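Local coordinates for p800 reaction center core protein (Heliobacterium modesticaldum, PDB 5V8K) that forms the homodimeric core of a photosynthetic reaction centre, binding bacteriochlorophyll g and other pigments and probably carrying electrons to a [4Fe-4S] cluster, at residues 60-63 and 64-67; 257-260 and 261-264; 310-313 and 314-318; 391-394 and 395-399. All coordinates share one frame; numbering follows the deposited sequence.

Contact 1: residues 60-63 and 64-67; sequences MFYA and RLYQ. With GBF (Bacteriochlorophyll g), chain J.
Tyr62 and Leu65 keep each other company on the short helix 58-67, the edge of the tyrosine ring beside one leucine branch, with Tyr62 CD2 3.7 Å from Leu65 CD1. The backbone links the two halves by successive i to i+4 hydrogen bonds of an alpha-helical turn, the straightest being Tyr66 N to Tyr62 O (3.0 Å, 168°). The helix presents one flank, Phe61, Arg64 and Leu65, to a bacteriochlorophyll g. Leu65 uses its other branch here, CD2 lying 3.4 Å from the methyl-ester carbon CED, while the carbonyl oxygen O1D of that ester sits in the plane of the Phe61 ring, at its edge. Arg64 reaches the pigment along a chain folded twice, at chi2 (-90°) and chi3 (-87°), which brings its guanidinium beside the macrocycle rim with the ester oxygen O2D over one face. From there NH1 donates to the propionate ester carbonyl O1A at 2.7 Å. NE donates to O1A of a further bacteriochlorophyll g and NH2 to the keto oxygen OBD of another, so all three guanidinium nitrogens are engaged. With an alanine at this position the three pigment oxygens are likely to lose these donors, and the propionate arm to be set free to turn. Tyr62 is turned to protein: its OH is hydrogen-bonded to Leu40 O and Leu75 N, and Tyr238 of helix 234-240 packs on Tyr62 and Ala63. Tyr66 CB rests 3.3 Å from Ala63 O, the same oxygen that receives Gln67 N.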
# COMPACT_ATOMS: atom_id res chain seq x y z
N MET A 60 0.78 1.92 31.10
CA MET A 60 1.99 2.70 31.39
C MET A 60 1.77 3.59 32.60
O MET A 60 2.68 3.80 33.40
CB MET A 60 2.42 3.54 30.16
CG MET A 60 3.15 2.73 29.12
SD MET A 60 3.73 3.77 27.79
CE MET A 60 2.22 3.96 26.82
N PHE A 61 0.56 4.13 32.73
CA PHE A 61 0.26 5.03 33.83
C PHE A 61 0.12 4.27 35.15
O PHE A 61 0.48 4.79 36.22
CB PHE A 61 -1.01 5.82 33.52
CG PHE A 61 -0.80 6.91 32.55
CD1 PHE A 61 -0.91 6.67 31.21
CD2 PHE A 61 -0.44 8.16 32.97
CE1 PHE A 61 -0.70 7.66 30.29
CE2 PHE A 61 -0.20 9.19 32.04
CZ PHE A 61 -0.33 8.94 30.72
N TYR A 62 -0.36 3.03 35.09
CA TYR A 62 -0.39 2.21 36.30
C TYR A 62 1.01 1.75 36.66
O TYR A 62 1.33 1.63 37.85
CB TYR A 62 -1.33 1.01 36.12
CG TYR A 62 -2.73 1.33 36.62
CD1 TYR A 62 -3.67 1.93 35.79
CD2 TYR A 62 -3.11 1.06 37.95
CE1 TYR A 62 -4.93 2.26 36.26
CE2 TYR A 62 -4.36 1.38 38.43
CZ TYR A 62 -5.27 1.96 37.59
OH TYR A 62 -6.49 2.27 38.07
N ALA A 63 1.87 1.51 35.66
CA ALA A 63 3.28 1.25 35.96
C ALA A 63 3.90 2.42 36.70
O ALA A 63 4.74 2.21 37.58
CB ALA A 63 4.08 0.95 34.68
N ARG A 64 3.48 3.65 36.40
CA ARG A 64 3.95 4.79 37.18
C ARG A 64 3.47 4.73 38.62
O ARG A 64 4.24 5.01 39.55
CB ARG A 64 3.53 6.10 36.51
CG ARG A 64 4.34 6.39 35.21
CD ARG A 64 5.61 7.21 35.53
NE ARG A 64 5.27 8.62 35.51
CZ ARG A 64 5.58 9.53 36.43
NH1 ARG A 64 5.19 10.78 36.20
NH2 ARG A 64 6.22 9.25 37.55
N LEU A 65 2.19 4.38 38.84
CA LEU A 65 1.69 4.28 40.21
C LEU A 65 2.56 3.32 41.00
O LEU A 65 2.92 3.58 42.16
CB LEU A 65 0.24 3.80 40.26
CG LEU A 65 -0.88 4.67 39.72
CD1 LEU A 65 -2.20 4.01 40.01
CD2 LEU A 65 -0.82 6.01 40.34
N TYR A 66 2.85 2.18 40.38
CA TYR A 66 3.72 1.17 40.96
C TYR A 66 5.07 1.75 41.36
O TYR A 66 5.54 1.55 42.48
CB TYR A 66 3.88 0.04 39.95
CG TYR A 66 4.90 -0.97 40.35
CD1 TYR A 66 4.64 -1.86 41.38
CD2 TYR A 66 6.13 -1.04 39.70
CE1 TYR A 66 5.59 -2.81 41.76
CE2 TYR A 66 7.07 -1.98 40.06
CZ TYR A 66 6.79 -2.85 41.08
OH TYR A 66 7.71 -3.76 41.46
N GLN A 67 5.71 2.47 40.44
CA GLN A 67 7.02 3.06 40.72
C GLN A 67 6.94 4.09 41.85
O GLN A 67 7.91 4.29 42.57
CB GLN A 67 7.58 3.70 39.45
CG GLN A 67 9.00 4.28 39.60
CD GLN A 67 9.41 5.12 38.40
OE1 GLN A 67 8.58 5.76 37.75
NE2 GLN A 67 10.70 5.12 38.11
MG GBF J . 0.35 15.20 38.70
CHA GBF J . 1.57 12.11 37.60
CHB GBF J . 1.11 14.34 41.82
CHC GBF J . -0.45 18.44 39.50
CHD GBF J . 0.15 16.13 35.23
NA GBF J . 0.99 13.54 39.55
C1A GBF J . 1.45 12.37 39.07
C2A GBF J . 2.16 11.45 40.02
C3A GBF J . 1.63 12.02 41.33
C4A GBF J . 1.22 13.39 40.87
CMA GBF J . 0.41 11.26 41.90
CAA GBF J . 3.69 11.38 40.02
CBA GBF J . 4.35 12.74 40.10
CGA GBF J . 4.33 13.48 38.80
O1A GBF J . 4.71 12.97 37.75
O2A GBF J . 4.32 14.91 38.89
NB GBF J . 0.42 16.27 40.44
C1B GBF J . 0.69 15.74 41.65
C2B GBF J . 0.64 16.75 42.60
C3B GBF J . 0.19 17.89 41.95
C4B GBF J . -0.01 17.52 40.59
CMB GBF J . 0.99 16.62 44.06
CAB GBF J . 0.02 19.15 42.70
CBB GBF J . -0.50 20.28 42.32
NC GBF J . -0.03 16.89 37.61
C1C GBF J . -0.40 18.08 38.08
C2C GBF J . -0.83 19.25 37.27
C3C GBF J . -0.58 18.44 36.07
C4C GBF J . -0.14 17.13 36.28
CMC GBF J . -2.30 19.56 37.53
CAC GBF J . -0.81 18.95 34.68
CBC GBF J . -1.27 20.36 34.38
ND GBF J . 0.72 14.45 36.87
C1D GBF J . 0.63 14.79 35.58
C2D GBF J . 1.04 13.76 34.41
C3D GBF J . 1.37 12.81 35.38
C4D GBF J . 1.20 13.16 36.75
CMD GBF J . 1.09 13.79 32.92
CAD GBF J . 1.86 11.41 35.38
OBD GBF J . 2.23 10.61 34.47
CBD GBF J . 1.90 10.90 36.80
CGD GBF J . 1.02 9.71 36.99
O1D GBF J . -0.15 9.61 36.66
O2D GBF J . 1.57 8.57 37.62
CED GBF J . 0.65 7.49 37.60
C1 GBF J . 3.98 15.68 37.76
C2 GBF J . 3.38 17.01 38.18
C3 GBF J . 4.12 17.97 38.72
C4 GBF J . 5.58 17.71 38.90
C5 GBF J . 3.49 19.28 39.15
C6 GBF J . 3.78 19.57 40.63
C7 GBF J . 3.06 20.83 41.07
C8 GBF J . 3.63 21.77 41.85
C9 GBF J . 2.87 23.01 42.26
C10 GBF J . 5.05 21.63 42.33

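Contact 2: residues 257-260 and 261-264; sequences GLLV and KQAI
The carboxamide of Gln262 is the flat side-chain group of this turn, and two leucines approach it from the same side of its plane. Leu258 runs alongside the glutamine, its CG 3.7 Å from Gln262 NE2, whereas Leu259 comes across it and sets CD2 3.8 Å from OE1. The amide is thus lodged against aliphatic carbon, and its NE2 finds a polar partner further off in Ala598 O near the C terminus. With CG anti to the carbonyl carbon (chi1 -75°), the Gln262 chain is laid back along the first turn, where CB and CG also pass the carbonyl oxygens of Leu259 and Leu258. This is the start of helix 258-291, with Gly257 in the N-cap position; Lys261 N closes the first turn by a bond of 2.8 Å to Gly257 O. Lys261 doubles back over the same residue. A bend at chi3 (-72°) places CE 3.5 Å from Gly257 O, and because glycine carries no side chain the methylenes can lie close to the backbone. Further along, Val260 and Ile264 meet through CG1 and CD1 at 3.9 Å, in an apolar patch shared with Met222 and Leu494. The Lys261 ammonium is surrounded by oxygens: it forms a salt bridge with Asp460, a residue of the calcium site, and hydrogen bonds to Ser495 OG, Asn255 OD1 and Leu494 O. Being buried, its charge is likely to depend on that shell, and it may in turn offset part of the negative charge of Asp460 next to the calcium ion.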
# COMPACT_ATOMS: atom_id res chain seq x y z
N GLY A 257 10.33 -6.73 28.09
CA GLY A 257 10.30 -5.31 27.79
C GLY A 257 9.01 -4.78 27.22
O GLY A 257 8.99 -3.63 26.76
N LEU A 258 7.93 -5.56 27.26
CA LEU A 258 6.66 -5.20 26.61
C LEU A 258 6.33 -3.72 26.79
O LEU A 258 6.20 -2.99 25.80
CB LEU A 258 5.52 -6.05 27.16
CG LEU A 258 4.13 -5.82 26.54
CD1 LEU A 258 4.01 -6.38 25.14
CD2 LEU A 258 3.08 -6.42 27.46
N LEU A 259 6.15 -3.28 28.04
CA LEU A 259 5.66 -1.93 28.27
C LEU A 259 6.74 -0.89 27.99
O LEU A 259 6.43 0.20 27.52
CB LEU A 259 5.15 -1.76 29.70
CG LEU A 259 4.04 -2.70 30.14
CD1 LEU A 259 3.62 -2.37 31.55
CD2 LEU A 259 2.84 -2.58 29.18
N VAL A 260 8.00 -1.23 28.27
CA VAL A 260 9.09 -0.32 27.96
C VAL A 260 9.08 -0.01 26.46
O VAL A 260 9.22 1.14 26.03
CB VAL A 260 10.44 -0.90 28.39
CG1 VAL A 260 11.54 0.14 28.15
CG2 VAL A 260 10.44 -1.33 29.82
N LYS A 261 8.95 -1.04 25.63
CA LYS A 261 8.98 -0.81 24.19
C LYS A 261 7.75 -0.07 23.69
O LYS A 261 7.85 0.63 22.68
CB LYS A 261 9.18 -2.14 23.47
CG LYS A 261 10.56 -2.65 23.71
CD LYS A 261 10.83 -3.97 23.06
CE LYS A 261 10.13 -5.06 23.75
NZ LYS A 261 10.35 -6.37 23.09
N GLN A 262 6.61 -0.16 24.39
CA GLN A 262 5.48 0.71 24.03
C GLN A 262 5.81 2.17 24.31
O GLN A 262 5.54 3.05 23.47
CB GLN A 262 4.22 0.30 24.79
CG GLN A 262 3.57 -0.96 24.26
CD GLN A 262 2.54 -1.58 25.23
OE1 GLN A 262 1.86 -0.87 25.96
NE2 GLN A 262 2.41 -2.88 25.19
N ALA A 263 6.44 2.45 25.44
CA ALA A 263 6.84 3.81 25.75
C ALA A 263 7.88 4.31 24.75
O ALA A 263 7.87 5.48 24.35
CB ALA A 263 7.42 3.89 27.14
N ILE A 264 8.79 3.44 24.35
CA ILE A 264 9.83 3.79 23.40
C ILE A 264 9.21 4.16 22.06
O ILE A 264 9.56 5.17 21.45
CB ILE A 264 10.83 2.62 23.26
CG1 ILE A 264 11.72 2.58 24.49
CG2 ILE A 264 11.69 2.77 21.98
CD1 ILE A 264 12.57 1.37 24.57

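Contact 3: residues 310-313 and 314-318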
# COMPACT_ATOMS: atom_id res chain seq x y z
N ASP A 310 20.59 31.31 -3.54
CA ASP A 310 21.83 30.94 -4.22
C ASP A 310 21.71 29.51 -4.74
O ASP A 310 21.79 28.56 -3.96
CB ASP A 310 23.00 31.13 -3.27
CG ASP A 310 24.29 30.56 -3.81
OD1 ASP A 310 24.27 29.88 -4.86
OD2 ASP A 310 25.34 30.78 -3.17
N HIS A 311 21.57 29.36 -6.06
CA HIS A 311 21.29 28.05 -6.64
C HIS A 311 22.48 27.11 -6.55
O HIS A 311 22.28 25.89 -6.45
CB HIS A 311 20.88 28.16 -8.10
CG HIS A 311 19.61 28.92 -8.32
ND1 HIS A 311 18.56 28.91 -7.42
CD2 HIS A 311 19.21 29.68 -9.36
CE1 HIS A 311 17.58 29.67 -7.89
NE2 HIS A 311 17.95 30.14 -9.07
N GLU A 312 23.70 27.63 -6.53
CA GLU A 312 24.82 26.71 -6.37
C GLU A 312 24.89 26.18 -4.93
O GLU A 312 25.17 25.01 -4.72
CB GLU A 312 26.12 27.37 -6.79
CG GLU A 312 26.99 26.48 -7.73
CD GLU A 312 26.32 26.10 -9.12
OE1 GLU A 312 25.29 26.73 -9.51
OE2 GLU A 312 26.84 25.18 -9.81
N PHE A 313 24.63 27.03 -3.93
CA PHE A 313 24.56 26.52 -2.57
C PHE A 313 23.46 25.47 -2.42
O PHE A 313 23.68 24.42 -1.83
CB PHE A 313 24.32 27.66 -1.56
CG PHE A 313 24.01 27.15 -0.19
CD1 PHE A 313 22.70 26.84 0.15
CD2 PHE A 313 25.02 26.91 0.73
CE1 PHE A 313 22.38 26.32 1.40
CE2 PHE A 313 24.71 26.39 2.00
CZ PHE A 313 23.39 26.11 2.33
N GLN A 314 22.29 25.72 -3.01
CA GLN A 314 21.17 24.80 -2.90
C GLN A 314 21.49 23.41 -3.44
O GLN A 314 21.14 22.39 -2.82
CB GLN A 314 19.98 25.40 -3.63
CG GLN A 314 19.39 26.59 -2.92
CD GLN A 314 18.37 27.30 -3.77
OE1 GLN A 314 18.52 27.39 -5.01
NE2 GLN A 314 17.33 27.81 -3.13
N LYS A 315 22.13 23.35 -4.61
CA LYS A 315 22.45 22.06 -5.21
C LYS A 315 23.55 21.34 -4.44
O LYS A 315 23.46 20.14 -4.19
CB LYS A 315 22.84 22.22 -6.67
CG LYS A 315 21.79 22.85 -7.55
CD LYS A 315 22.06 22.57 -9.00
CE LYS A 315 21.67 23.68 -9.91
NZ LYS A 315 22.74 24.70 -10.03
N LYS A 316 24.62 22.06 -4.08
CA LYS A 316 25.72 21.44 -3.34
C LYS A 316 25.22 20.90 -2.00
O LYS A 316 25.55 19.77 -1.61
CB LYS A 316 26.84 22.45 -3.08
CG LYS A 316 27.46 23.06 -4.30
CD LYS A 316 28.82 23.65 -3.96
CE LYS A 316 29.35 24.55 -5.07
NZ LYS A 316 30.51 25.37 -4.53
N PHE A 317 24.45 21.71 -1.28
CA PHE A 317 23.97 21.31 0.02
C PHE A 317 22.98 20.16 -0.08
O PHE A 317 23.10 19.16 0.64
CB PHE A 317 23.34 22.50 0.74
CG PHE A 317 22.97 22.20 2.13
CD1 PHE A 317 23.88 22.34 3.15
CD2 PHE A 317 21.71 21.73 2.42
CE1 PHE A 317 23.51 22.03 4.47
CE2 PHE A 317 21.35 21.41 3.71
CZ PHE A 317 22.26 21.57 4.73
N LEU A 318 21.97 20.28 -0.94
CA LEU A 318 21.03 19.16 -1.03
C LEU A 318 21.70 17.92 -1.58
O LEU A 318 21.37 16.82 -1.16
CB LEU A 318 19.82 19.52 -1.87
CG LEU A 318 18.63 18.60 -1.64
CD1 LEU A 318 18.13 18.72 -0.22
CD2 LEU A 318 17.46 18.87 -2.62
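An almost straight hydrogen bond from His311 ND1 to Gln314 OE1 (2.8 Å, 176°) marks the inner flank of the turn, its acceptor in the imidazole plane and the ring and amide planes only 20° apart. Each group has a further partner: His311 NE2 is hydrogen-bonded to Thr410 OG1, and Gln314 NE2 to the carbonyl oxygens of Phe401 and Val405. Together these bonds are likely to hold both groups in their rotation. A second flank is aromatic. Phe313 and Phe317 both project with CG anti to the backbone nitrogen, which sends their rings the same way; the planes are near parallel but slid apart, centroids 5.4 Å from each other, so that the rings barely overlap. Phe317 CB lies over one face of the Phe313 ring, toward its rim, a CH-pi contact of 4.2 Å to the centroid. Phe317 also belongs to a bacteriochlorophyll g pocket and meets Trp397 edge-to-face. All this sits at the N terminus of helix 311-344, capped by Asp310. The capping oxygen OD1 takes Phe313 N at 3.0 Å, approached from above the carboxylate plane, together with a weak bond from Glu312 N. The outer side is looser and charged. Glu312 OE1 and Lys315 NZ form a rather long salt bridge of 3.3 Å, and Lys315 bends at chi3 and chi4 to reach it. Lys316 instead stays extended, and between its side chain and that of Glu312 the approach is aliphatic, CE 4.0 Å from Glu312 CG. Trp555 of the second subunit packs on this side, making a cation-pi contact with Lys315.

Contact 4: residues 391-394 and 395-399. With GBF (Bacteriochlorophyll g), chain T.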
# COMPACT_ATOMS: atom_id res chain seq x y z
N PHE A 391 17.66 10.56 4.40
CA PHE A 391 16.56 10.52 3.45
C PHE A 391 15.44 11.48 3.87
O PHE A 391 15.00 12.33 3.10
CB PHE A 391 16.09 9.06 3.36
CG PHE A 391 14.97 8.80 2.42
CD1 PHE A 391 15.17 8.86 1.06
CD2 PHE A 391 13.75 8.40 2.89
CE1 PHE A 391 14.12 8.58 0.19
CE2 PHE A 391 12.71 8.11 2.06
CZ PHE A 391 12.88 8.22 0.71
N THR A 392 14.96 11.34 5.12
CA THR A 392 13.97 12.26 5.66
C THR A 392 14.44 13.70 5.59
O THR A 392 13.64 14.61 5.34
CB THR A 392 13.64 11.87 7.12
OG1 THR A 392 13.13 10.53 7.15
CG2 THR A 392 12.58 12.77 7.66
N MET A 393 15.72 13.95 5.81
CA MET A 393 16.22 15.32 5.76
C MET A 393 16.15 15.94 4.35
O MET A 393 16.27 17.17 4.24
CB MET A 393 17.68 15.38 6.24
CG MET A 393 17.90 15.31 7.75
SD MET A 393 19.56 15.89 8.20
CE MET A 393 20.55 14.55 7.55
N VAL A 394 15.97 15.14 3.29
CA VAL A 394 15.93 15.72 1.93
C VAL A 394 14.73 16.66 1.82
O VAL A 394 14.92 17.84 1.51
CB VAL A 394 15.91 14.63 0.83
CG1 VAL A 394 15.58 15.20 -0.54
CG2 VAL A 394 17.29 13.93 0.77
N PRO A 395 13.49 16.23 2.09
CA PRO A 395 12.39 17.21 2.12
C PRO A 395 12.55 18.28 3.21
O PRO A 395 12.11 19.42 2.99
CB PRO A 395 11.12 16.36 2.34
CG PRO A 395 11.59 15.02 2.81
CD PRO A 395 13.02 14.85 2.27
N MET A 396 13.20 17.97 4.33
CA MET A 396 13.36 18.95 5.40
C MET A 396 14.24 20.12 4.96
O MET A 396 13.92 21.29 5.23
CB MET A 396 13.94 18.29 6.65
CG MET A 396 13.04 17.22 7.23
SD MET A 396 13.71 16.39 8.68
CE MET A 396 13.59 17.75 9.79
N TRP A 397 15.37 19.83 4.32
CA TRP A 397 16.23 20.93 3.90
C TRP A 397 15.66 21.67 2.69
O TRP A 397 15.96 22.85 2.51
CB TRP A 397 17.65 20.45 3.64
CG TRP A 397 18.36 20.14 4.92
CD1 TRP A 397 18.72 18.90 5.38
CD2 TRP A 397 18.81 21.07 5.92
NE1 TRP A 397 19.36 19.00 6.58
CE2 TRP A 397 19.44 20.32 6.94
CE3 TRP A 397 18.75 22.46 6.06
CZ2 TRP A 397 19.97 20.91 8.09
CZ3 TRP A 397 19.31 23.05 7.21
CH2 TRP A 397 19.91 22.27 8.21
N ARG A 398 14.76 21.04 1.94
CA ARG A 398 14.05 21.77 0.89
C ARG A 398 13.02 22.75 1.46
O ARG A 398 12.85 23.85 0.92
CB ARG A 398 13.40 20.77 -0.08
CG ARG A 398 14.44 20.00 -0.96
CD ARG A 398 13.77 18.87 -1.71
NE ARG A 398 12.88 19.35 -2.76
CZ ARG A 398 12.34 18.55 -3.68
NH1 ARG A 398 12.63 17.27 -3.67
NH2 ARG A 398 11.57 19.03 -4.67
N MET A 399 12.32 22.38 2.55
CA MET A 399 11.49 23.33 3.30
C MET A 399 12.27 24.58 3.64
O MET A 399 11.81 25.70 3.42
CB MET A 399 10.97 22.71 4.62
CG MET A 399 9.74 21.86 4.53
SD MET A 399 9.05 21.45 6.20
CE MET A 399 10.15 20.21 6.86
MG GBF T . 17.54 23.11 13.44
CHA GBF T . 17.38 26.62 13.48
CHB GBF T . 16.54 23.16 10.29
CHC GBF T . 18.34 19.80 13.51
CHD GBF T . 18.71 23.35 16.87
NA GBF T . 17.07 24.55 12.17
C1A GBF T . 17.06 25.88 12.22
C2A GBF T . 16.88 26.67 10.97
C3A GBF T . 16.13 25.57 10.21
C4A GBF T . 16.61 24.35 10.94
CMA GBF T . 14.62 25.68 10.30
CAA GBF T . 18.22 27.17 10.38
CBA GBF T . 19.11 26.05 9.84
CGA GBF T . 20.34 26.67 9.20
O1A GBF T . 20.22 27.58 8.40
O2A GBF T . 21.50 25.79 9.10
NB GBF T . 17.62 21.67 11.99
C1B GBF T . 17.01 21.83 10.79
C2B GBF T . 17.10 20.64 10.11
C3B GBF T . 17.62 19.71 11.00
C4B GBF T . 17.82 20.38 12.23
CMB GBF T . 16.71 20.41 8.67
CAB GBF T . 17.87 18.33 10.56
CBB GBF T . 18.62 17.42 11.14
NC GBF T . 18.35 21.89 14.87
C1C GBF T . 18.57 20.59 14.75
C2C GBF T . 19.02 19.69 15.85
C3C GBF T . 19.13 20.85 16.71
C4C GBF T . 18.72 22.06 16.17
CMC GBF T . 17.82 18.80 16.29
CAC GBF T . 19.59 20.71 18.10
CBC GBF T . 20.03 19.36 18.63
ND GBF T . 17.99 24.48 14.86
C1D GBF T . 18.36 24.57 16.13
C2D GBF T . 18.45 26.01 16.88
C3D GBF T . 18.05 26.65 15.70
C4D GBF T . 17.77 25.83 14.56
CMD GBF T . 18.82 26.48 18.24
CAD GBF T . 17.92 28.05 15.25
OBD GBF T . 17.87 29.16 15.89
CBD GBF T . 17.36 28.05 13.85
CGD GBF T . 15.94 28.54 13.75
O1D GBF T . 14.98 27.80 13.87
O2D GBF T . 15.66 29.93 13.54
CED GBF T . 14.61 30.46 14.34
C1 GBF T . 22.55 25.98 8.16
C2 GBF T . 23.12 24.61 7.90
C3 GBF T . 23.96 24.01 8.75
C4 GBF T . 24.40 24.68 10.02
C5 GBF T . 24.47 22.62 8.44
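Met393 packs against Trp397, one helical turn further on, and the two form an apolar centre with a bacteriochlorophyll g. Met393 CB is 3.8 Å from Trp397 CD1. With CG beside the backbone N (chi1 -77°), an extended chi2 (-163°) carries SD to the indole edge, a Met-aromatic contact in which Trp397 NE1 gives SD a weak hydrogen bond of 3.5 Å. The pigment methyl CMB sits over one indole face, 3.2 Å from Trp397 CE2, and the vinyl carbon CBB lies 3.4 Å from Met393 SD. A leucine in place of Trp397 would probably strip the pigment methyl of its flat support and leave the Met393 sulfur without its indole N-H partner. Next to this centre, Pro395 has no N-H to offer the turn before it, and its CD takes up a place 3.3 Å from Phe391 O; the regular bonding resumes with Trp397 N to Met393 O at 2.8 Å. At the polar edge Arg398 lays its methylenes past Val394 O, and its guanidinium is hydrogen-bonded to a hydroxychlorophyll through NH1 and, through NH2, to Ser545 and Glu548 of the second subunit, the latter as a salt bridge. Here a proline-kinked helix, predicted to span the membrane, lines bacteriochlorophyll g pockets of the reaction centre with Met393 and Trp397.

From the N terminus, contact 1 comes first, on helix 58-67, followed by contact 2 at the start of helix 258-291, contact 3 at the start of helix 311-344 and contact 4 within helix 376-401. Each is a single continuous stretch, so none encloses a loop, and the four follow in series without nesting or crossing. They form two touching pairs on opposite sides of the chain's centre. Met60 SD meets Ala263 CA at 3.7 Å, joining contacts 1 and 2; Phe317 CE2 meets Trp397 CD2 at 3.4 Å, joining 3 and 4. Helix 258-291 bridges the pairs, since further along it Trp275 and Val279 pack on Met396.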